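Side-chain contacts in hypothetical protein TM1553 (Thermotoga maritima, PDB 1VRM), which probably transfers FMN from FAD to target proteins, as other members of the ApbE family do: residues A[24-27]-A[28-32]; A[42-45]-A[46-50]. All blocks are in the same frame, centred on the assembly; numbering follows the deposited sequence.

Interaction 1. Residues A[24-27]-A[28-32]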
loop_
_atom_site.group_PDB
_atom_site.type_symbol
_atom_site.label_atom_id
_atom_site.label_comp_id
_atom_site.label_asym_id
_atom_site.label_seq_id
_atom_site.Cartn_x
_atom_site.Cartn_y
_atom_site.Cartn_z
ATOM N N PHE A 24 -7.381 12.801 7.796
ATOM C CA PHE A 24 -6.071 12.207 7.840
ATOM C C PHE A 24 -6.243 10.847 8.523
ATOM O O PHE A 24 -6.824 10.733 9.626
ATOM C CB PHE A 24 -5.106 13.152 8.559
ATOM C CG PHE A 24 -4.916 14.432 7.813
ATOM C CD1 PHE A 24 -4.000 14.524 6.833
ATOM C CD2 PHE A 24 -5.721 15.520 8.053
ATOM C CE1 PHE A 24 -3.809 15.699 6.089
ATOM C CE2 PHE A 24 -5.558 16.711 7.296
ATOM C CZ PHE A 24 -4.607 16.776 6.308
ATOM N N ALA A 25 -5.738 9.815 7.849
ATOM C CA ALA A 25 -5.743 8.470 8.393
ATOM C C ALA A 25 -4.715 7.710 7.583
ATOM O O ALA A 25 -4.340 8.167 6.505
ATOM C CB ALA A 25 -7.134 7.833 8.262
ATOM N N LEU A 26 -4.369 6.511 8.033
ATOM C CA LEU A 26 -3.521 5.580 7.291
ATOM C C LEU A 26 -2.176 6.226 6.945
ATOM O O LEU A 26 -1.559 5.942 5.912
ATOM C CB LEU A 26 -4.272 5.099 6.056
ATOM C CG LEU A 26 -5.628 4.390 6.272
ATOM C CD1 LEU A 26 -6.437 4.338 5.019
ATOM C CD2 LEU A 26 -5.341 2.979 6.832
ATOM N N GLY A 27 -1.733 7.118 7.837
ATOM C CA GLY A 27 -0.524 7.871 7.659
ATOM C C GLY A 27 -0.481 8.866 6.511
ATOM O O GLY A 27 0.598 9.304 6.129
ATOM N N THR A 28 -1.643 9.272 6.024
ATOM C CA THR A 28 -1.733 10.094 4.851
ATOM C C THR A 28 -3.014 10.921 4.931
ATOM O O THR A 28 -3.635 11.032 6.003
ATOM C CB THR A 28 -1.648 9.188 3.574
ATOM O OG1 THR A 28 -1.445 9.972 2.381
ATOM C CG2 THR A 28 -2.861 8.235 3.416
ATOM N N SER A 29 -3.360 11.557 3.821
ATOM C CA SER A 29 -4.630 12.235 3.696
ATOM C C SER A 29 -5.588 11.269 2.999
ATOM O O SER A 29 -5.169 10.480 2.141
ATOM C CB SER A 29 -4.489 13.542 2.913
ATOM O OG SER A 29 -3.830 13.274 1.718
ATOM N N VAL A 30 -6.864 11.338 3.373
ATOM C CA VAL A 30 -7.924 10.516 2.806
ATOM C C VAL A 30 -9.057 11.396 2.316
ATOM O O VAL A 30 -9.263 12.497 2.838
ATOM C CB VAL A 30 -8.435 9.440 3.788
ATOM C CG1 VAL A 30 -7.284 8.568 4.275
ATOM C CG2 VAL A 30 -9.134 10.041 4.969
ATOM N N ARG A 31 -9.781 10.912 1.316
ATOM C CA ARG A 31 -10.900 11.613 0.725
ATOM C C ARG A 31 -11.971 10.579 0.441
ATOM O O ARG A 31 -11.698 9.511 -0.156
ATOM C CB ARG A 31 -10.434 12.332 -0.520
ATOM C CG ARG A 31 -11.464 13.065 -1.282
ATOM C CD ARG A 31 -10.711 13.636 -2.459
ATOM N NE ARG A 31 -11.567 14.469 -3.234
ATOM C CZ ARG A 31 -11.329 14.813 -4.480
ATOM N NH1 ARG A 31 -10.253 14.353 -5.110
ATOM N NH2 ARG A 31 -12.201 15.600 -5.091
ATOM N N ILE A 32 -13.175 10.846 0.888
ATOM C CA ILE A 32 -14.254 9.904 0.746
ATOM C C ILE A 32 -15.357 10.640 -0.028
ATOM O O ILE A 32 -15.790 11.687 0.413
ATOM C CB ILE A 32 -14.763 9.485 2.126
ATOM C CG1 ILE A 32 -13.675 8.801 2.982
ATOM C CG2 ILE A 32 -15.987 8.572 1.996
ATOM C CD1 ILE A 32 -13.893 8.962 4.464
#
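Ala-25 and Thr-28 face each other as an antiparallel hydrogen-bonded pair, closing a beta hairpin with a two-residue loop, a type I' turn with Leu-26 and Gly-27 at its corners, both at positive phi. The pair is joined in both directions: Thr-28 N gives its hydrogen to Ala-25 O at 3.0 Å, and Ala-25 N returns a bond to Thr-28 O at 3.1 Å, bent to 139° at the hydrogen. One residue further, at the non-hydrogen-bonded pair, Phe-24 CA sends a CA-H...O contact to the same Thr-28 O.

Phe-24 and Ser-29 share one face of the sheet. With CG beside its backbone N (chi1 -64°), the phenylalanine ring rises from the sheet and turns CD1 and CE1 obliquely to Ser-29, CE1 3.9 Å from Ser-29 CB. On the opposite face, Thr-28 CG2 sits 3.4 Å from Ala-25 O, while Val-30 CG1 reaches diagonally to Ala-25 CB at 4.1 Å and, more loosely, to Leu-26 CD1. Leu-26 also touches Ile-55 of helix 41-58 and Lys-167 and Ala-170 of helix 166-181, and its N is hydrogen-bonded to Thr-56 OG1. The hydrogen bonds between residues 24-27 and 28-32 are thus backbone ones; they and the turn set the pairing, whereas the side chains add apolar, nondirectional contacts that continue on one face into the helix packing.

Interaction 2. Residues A[42-45]-A[46-50]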
loop_
_atom_site.group_PDB
_atom_site.type_symbol
_atom_site.label_atom_id
_atom_site.label_comp_id
_atom_site.label_asym_id
_atom_site.label_seq_id
_atom_site.Cartn_x
_atom_site.Cartn_y
_atom_site.Cartn_z
ATOM N N ARG A 42 -23.473 11.386 4.250
ATOM C CA ARG A 42 -22.609 11.780 5.388
ATOM C C ARG A 42 -22.459 10.647 6.394
ATOM O O ARG A 42 -21.405 10.506 7.005
ATOM C CB ARG A 42 -23.149 13.024 6.086
ATOM C CG ARG A 42 -23.219 14.159 5.116
ATOM C CD ARG A 42 -23.062 15.540 5.789
ATOM N NE ARG A 42 -23.467 16.563 4.846
ATOM C CZ ARG A 42 -23.325 17.870 5.050
ATOM N NH1 ARG A 42 -22.789 18.331 6.169
ATOM N NH2 ARG A 42 -23.733 18.731 4.123
ATOM N N THR A 43 -23.502 9.848 6.548
ATOM C CA THR A 43 -23.479 8.650 7.401
ATOM C C THR A 43 -22.523 7.583 6.822
ATOM O O THR A 43 -21.672 7.044 7.516
ATOM C CB THR A 43 -24.874 8.023 7.583
ATOM O OG1 THR A 43 -25.744 8.948 8.269
ATOM C CG2 THR A 43 -24.829 6.699 8.369
ATOM N N ILE A 44 -22.680 7.288 5.535
ATOM C CA ILE A 44 -21.768 6.334 4.884
ATOM C C ILE A 44 -20.316 6.816 4.991
ATOM O O ILE A 44 -19.424 6.078 5.405
ATOM C CB ILE A 44 -22.131 6.127 3.402
ATOM C CG1 ILE A 44 -23.595 5.650 3.277
ATOM C CG2 ILE A 44 -21.117 5.203 2.726
ATOM C CD1 ILE A 44 -24.131 5.488 1.897
ATOM N N ALA A 45 -20.028 8.078 4.681
ATOM C CA ALA A 45 -18.682 8.607 4.795
ATOM C C ALA A 45 -18.114 8.537 6.214
ATOM O O ALA A 45 -16.939 8.246 6.418
ATOM C CB ALA A 45 -18.633 10.017 4.246
ATOM N N GLU A 46 -18.929 8.892 7.206
ATOM C CA GLU A 46 -18.496 8.823 8.610
ATOM C C GLU A 46 -18.104 7.383 8.990
ATOM O O GLU A 46 -17.067 7.185 9.626
ATOM C CB GLU A 46 -19.593 9.318 9.546
ATOM C CG GLU A 46 -19.325 9.127 11.067
ATOM C CD GLU A 46 -18.035 9.741 11.634
ATOM O OE1 GLU A 46 -17.594 10.816 11.134
ATOM O OE2 GLU A 46 -17.498 9.163 12.656
ATOM N N ALA A 47 -18.921 6.431 8.600
ATOM C CA ALA A 47 -18.648 4.991 8.840
ATOM C C ALA A 47 -17.313 4.599 8.233
ATOM O O ALA A 47 -16.517 3.885 8.857
ATOM C CB ALA A 47 -19.697 4.148 8.249
ATOM N N ILE A 48 -17.112 5.029 7.003
ATOM C CA ILE A 48 -15.874 4.718 6.281
ATOM C C ILE A 48 -14.651 5.333 6.979
ATOM O O ILE A 48 -13.647 4.672 7.233
ATOM C CB ILE A 48 -15.954 5.203 4.830
ATOM C CG1 ILE A 48 -16.885 4.333 4.021
ATOM C CG2 ILE A 48 -14.546 5.222 4.227
ATOM C CD1 ILE A 48 -17.219 4.861 2.670
ATOM N N LEU A 49 -14.739 6.596 7.371
ATOM C CA LEU A 49 -13.639 7.243 8.063
ATOM C C LEU A 49 -13.328 6.548 9.370
ATOM O O LEU A 49 -12.143 6.328 9.743
ATOM C CB LEU A 49 -13.957 8.708 8.332
ATOM C CG LEU A 49 -12.762 9.467 8.947
ATOM C CD1 LEU A 49 -11.455 9.438 8.125
ATOM C CD2 LEU A 49 -13.232 10.913 9.237
ATOM N N GLU A 50 -14.384 6.161 10.079
ATOM C CA GLU A 50 -14.150 5.437 11.360
ATOM C C GLU A 50 -13.365 4.152 11.097
ATOM O O GLU A 50 -12.431 3.833 11.838
ATOM C CB GLU A 50 -15.458 5.106 12.043
ATOM C CG GLU A 50 -16.184 6.357 12.522
ATOM C CD GLU A 50 -17.561 6.017 13.141
ATOM O OE1 GLU A 50 -17.915 4.823 13.275
ATOM O OE2 GLU A 50 -18.271 6.990 13.454
#
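Ile-44 and Ile-48 stand one turn apart on helix 41-58, the helix that follows strand 28-35 and packs against the edge hairpin of the sheet. Their side chains run side by side and point the same way, with Ile-44 CG2 lying 3.9 Å from Ile-48 CD1. In Ile-48, CG1 is placed beside the backbone N (chi1 -73°), which leads it back along the helix to 3.4 Å from Ile-44 O. That same oxygen accepts the hydrogen of Ile-48 N at 3.0 Å.

Three further i to i+4 bonds of the alpha-helix join 42-45 to 46-50: Glu-46 N to Arg-42 O, Ala-47 N to Thr-43 O, and Leu-49 N to Ala-45 O, the last at 2.9 Å. The helix is amphipathic. Ile-44, Ala-45, Ile-48 and Leu-49 are buried; Ala-45, Ile-48 and Leu-49 touch Ile-32 of strand 28-35, and Ile-44 touches Val-34, with Ala-45 also resting on Tyr-19 and Leu-21. Ile-44 and Ile-48 additionally meet helix 166-181 through Phe-181 and Ala-174 respectively.

Arg-42, Thr-43, Glu-46 and Glu-50 make up the exposed side. Glu-46 CB lies 3.3 Å from Arg-42 O, but its chain bends at chi2 (56°), carrying the carboxylate forward along the helix toward Glu-50. There Glu-46 OE2 and Glu-50 OE2 are modelled 2.4 Å apart, a doubtful spacing unless one acid group holds a proton. Glu-50 OE1 is hydrogen-bonded to a bound 2-methyl-2,4-pentanediol, probably from the crystallisation liquor.

Interaction 1 comes first along the chain, at the turn between strands 19-25 and 28-35, and interaction 2 follows on helix 41-58, the next helix after the second strand; their centres are 13 Å apart. They touch directly. Ile-32, at the far end of the 28-32 segment, puts CD1 3.8 Å from Ile-48 CG2 and also meets the backbone of Ala-45 and Leu-49, while Val-30 CG2 packs on Leu-49 CD1. The hairpin forms one edge of the eight-stranded antiparallel sheet, and the helix packs on one face of the sheet beside these strands, running roughly antiparallel to 28-32. Together they join neighbouring elements of the ApbE family fold through these apolar contacts.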